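Local structure of ATP-dependent kinase YFH7 (Saccharomyces cerevisiae, 2GA8) at residues Gly31-Gly36 with Asp330-Arg335. The protein acts as an ATP-dependent kinase of the P-loop class that could be involved in endoplasmic reticulum membrane assembly. Numbering follows the deposited sequence.
Sequences GSPGSG and DLLNGR. With SO4 (sulfate ion), chain G.
Pro33 and Ser32, on the outer side of the phosphate-binding loop, rest against the turn at Leu331-Gly334. The tight part is small. Ser32 CB sits 3.5 Å from Gly334 CA. Gly334 has a positive phi of 87°, a conformation that suits glycine. Beside this, Pro33 CD touches two backbone oxygens, 3.4 Å from Leu331 O and 3.6 Å from Leu332 O. Pro33 CG also approaches Leu331 O, at 3.5 Å. The packing is looser at the Leu332 side chain, where CD2 comes only to 4.3 Å from Pro33 CG.

A single water provides the polar link. It accepts from Ser32 OG and donates to Pro33 O and to Leu332 O, the last at 2.7 Å. The chi1 of 52° sets OG between the backbone N and the carbonyl carbon, within reach of this water. On the far side, Asn333 OD1 accepts from Arg335 N in an Asx turn at the start of helix 335-339, and its ND2 donates to Asp330 OD1.

Ser32-Ser35 form a type II turn. A sulfate, probably from the crystallisation liquor, takes bonds from Gly34 N and Gly36 N, and also from Lys37 and Arg309. It probably marks a phosphate site of ATP. Across the contact the P-loop uses Ser32, the Pro33 ring carbons and one water, while the amides of Gly34 and Gly36 bind the anion. The outer side of the loop is thus tied without using those donors.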
ATOM      1  N   GLY A  31      -1.144 -11.327  -3.634  1.00 11.91           N
ATOM      2  CA  GLY A  31      -1.882 -12.275  -4.446  1.00 12.19           C
ATOM      3  C   GLY A  31      -1.763 -11.843  -5.892  1.00 12.67           C
ATOM      4  O   GLY A  31      -1.595 -10.655  -6.167  1.00 12.68           O
ATOM      5  N   SER A  32      -1.838 -12.793  -6.819  1.00 13.62           N
ATOM      6  CA  SER A  32      -1.749 -12.454  -8.234  1.00 14.69           C
ATOM      7  C   SER A  32      -3.084 -11.855  -8.689  1.00 14.64           C
ATOM      8  O   SER A  32      -4.045 -11.816  -7.921  1.00 14.52           O
ATOM      9  CB  SER A  32      -1.395 -13.703  -9.056  1.00 14.65           C
ATOM     10  OG  SER A  32      -2.262 -14.783  -8.761  1.00 15.47           O
ATOM     11  N   PRO A  33      -3.154 -11.357  -9.933  1.00 13.20           N
ATOM     12  CA  PRO A  33      -4.404 -10.769 -10.425  1.00 14.89           C
ATOM     13  C   PRO A  33      -5.602 -11.704 -10.254  1.00 14.69           C
ATOM     14  O   PRO A  33      -5.520 -12.891 -10.567  1.00 15.74           O
ATOM     15  CB  PRO A  33      -4.093 -10.487 -11.893  1.00 16.56           C
ATOM     16  CG  PRO A  33      -2.630 -10.161 -11.858  1.00 16.84           C
ATOM     17  CD  PRO A  33      -2.083 -11.231 -10.941  1.00 14.47           C
ATOM     18  N   GLY A  34      -6.700 -11.159  -9.738  1.00 14.76           N
ATOM     19  CA  GLY A  34      -7.909 -11.940  -9.541  1.00 14.97           C
ATOM     20  C   GLY A  34      -7.894 -12.878  -8.350  1.00 14.75           C
ATOM     21  O   GLY A  34      -8.774 -13.720  -8.220  1.00 14.61           O
ATOM     22  N   SER A  35      -6.905 -12.732  -7.473  1.00 12.99           N
ATOM     23  CA  SER A  35      -6.790 -13.592  -6.301  1.00 13.24           C
ATOM     24  C   SER A  35      -7.756 -13.186  -5.198  1.00 13.45           C
ATOM     25  O   SER A  35      -7.995 -13.950  -4.265  1.00 14.72           O
ATOM     26  CB  SER A  35      -5.362 -13.544  -5.752  1.00 13.58           C
ATOM     27  OG  SER A  35      -5.031 -12.215  -5.392  1.00 13.58           O
ATOM     28  N   GLY A  36      -8.296 -11.977  -5.307  1.00 13.18           N
ATOM     29  CA  GLY A  36      -9.229 -11.490  -4.308  1.00 14.97           C
ATOM     30  C   GLY A  36      -8.560 -10.685  -3.207  1.00 16.07           C
ATOM     31  O   GLY A  36      -9.179 -10.389  -2.188  1.00 17.26           O
ATOM     32  N   ASP A 330       2.792 -14.750 -17.519  1.00 17.20           N
ATOM     33  CA  ASP A 330       3.127 -15.080 -16.139  1.00 18.41           C
ATOM     34  C   ASP A 330       2.873 -13.961 -15.129  1.00 18.67           C
ATOM     35  O   ASP A 330       2.924 -14.192 -13.919  1.00 18.81           O
ATOM     36  CB  ASP A 330       4.573 -15.575 -16.046  1.00 20.53           C
ATOM     37  CG  ASP A 330       4.776 -16.899 -16.764  1.00 23.94           C
ATOM     38  OD1 ASP A 330       3.770 -17.608 -17.002  1.00 23.34           O
ATOM     39  OD2 ASP A 330       5.935 -17.240 -17.078  1.00 24.60           O
ATOM     40  N   LEU A 331       2.588 -12.757 -15.616  1.00 17.92           N
ATOM     41  CA  LEU A 331       2.286 -11.639 -14.722  1.00 19.55           C
ATOM     42  C   LEU A 331       0.821 -11.764 -14.304  1.00 20.58           C
ATOM     43  O   LEU A 331       0.399 -11.221 -13.281  1.00 18.97           O
ATOM     44  CB  LEU A 331       2.494 -10.300 -15.432  1.00 21.09           C
ATOM     45  CG  LEU A 331       3.909  -9.894 -15.836  1.00 20.01           C
ATOM     46  CD1 LEU A 331       3.843  -8.625 -16.679  1.00 22.80           C
ATOM     47  CD2 LEU A 331       4.766  -9.681 -14.594  1.00 21.20           C
ATOM     48  N   LEU A 332       0.053 -12.490 -15.114  1.00 19.41           N
ATOM     49  CA  LEU A 332      -1.367 -12.699 -14.860  1.00 19.22           C
ATOM     50  C   LEU A 332      -1.683 -13.985 -14.108  1.00 19.23           C
ATOM     51  O   LEU A 332      -2.522 -13.984 -13.207  1.00 18.95           O
ATOM     52  CB  LEU A 332      -2.151 -12.701 -16.180  1.00 19.27           C
ATOM     53  CG  LEU A 332      -2.278 -11.395 -16.967  1.00 20.50           C
ATOM     54  CD1 LEU A 332      -3.052 -11.659 -18.255  1.00 19.13           C
ATOM     55  CD2 LEU A 332      -2.992 -10.341 -16.125  1.00 19.56           C
ATOM     56  N   ASN A 333      -1.015 -15.079 -14.469  1.00 17.31           N
ATOM     57  CA  ASN A 333      -1.278 -16.367 -13.829  1.00 18.16           C
ATOM     58  C   ASN A 333      -0.580 -16.551 -12.485  1.00 17.20           C
ATOM     59  O   ASN A 333      -0.781 -17.562 -11.811  1.00 19.18           O
ATOM     60  CB  ASN A 333      -0.917 -17.526 -14.770  1.00 18.63           C
ATOM     61  CG  ASN A 333       0.529 -17.482 -15.237  1.00 20.09           C
ATOM     62  OD1 ASN A 333       1.441 -17.246 -14.451  1.00 19.32           O
ATOM     63  ND2 ASN A 333       0.740 -17.728 -16.524  1.00 19.78           N
ATOM     64  N   GLY A 334       0.240 -15.577 -12.102  1.00 17.55           N
ATOM     65  CA  GLY A 334       0.922 -15.647 -10.823  1.00 18.38           C
ATOM     66  C   GLY A 334       2.250 -16.381 -10.780  1.00 18.80           C
ATOM     67  O   GLY A 334       2.881 -16.432  -9.729  1.00 17.84           O
ATOM     68  N   ARG A 335       2.681 -16.954 -11.902  1.00 19.33           N
ATOM     69  CA  ARG A 335       3.954 -17.669 -11.924  1.00 20.45           C
ATOM     70  C   ARG A 335       5.138 -16.768 -11.584  1.00 17.27           C
ATOM     71  O   ARG A 335       6.064 -17.190 -10.896  1.00 16.89           O
ATOM     72  CB  ARG A 335       4.198 -18.310 -13.294  1.00 23.92           C
ATOM     73  CG  ARG A 335       3.389 -19.567 -13.561  1.00 30.86           C
ATOM     74  CD  ARG A 335       3.889 -20.257 -14.827  1.00 35.67           C
ATOM     75  NE  ARG A 335       3.156 -21.484 -15.127  1.00 39.84           N
ATOM     76  CZ  ARG A 335       3.483 -22.329 -16.100  1.00 40.58           C
ATOM     77  NH1 ARG A 335       4.535 -22.083 -16.869  1.00 41.81           N
ATOM     78  NH2 ARG A 335       2.757 -23.421 -16.307  1.00 43.29           N
TER
HETATM   79  S   SO4 G 403      -7.467  -8.949  -7.088  1.00 18.94           S
HETATM   80  O1  SO4 G 403      -7.104  -8.514  -8.455  1.00 21.85           O
HETATM   81  O2  SO4 G 403      -7.643  -7.764  -6.229  1.00 22.50           O
HETATM   82  O3  SO4 G 403      -8.708  -9.741  -7.142  1.00 23.29           O
HETATM   83  O4  SO4 G 403      -6.384  -9.798  -6.550  1.00 22.65           O
HETATM   84  O   HOH W   1      -3.746 -14.771 -10.974  1.00 16.37           O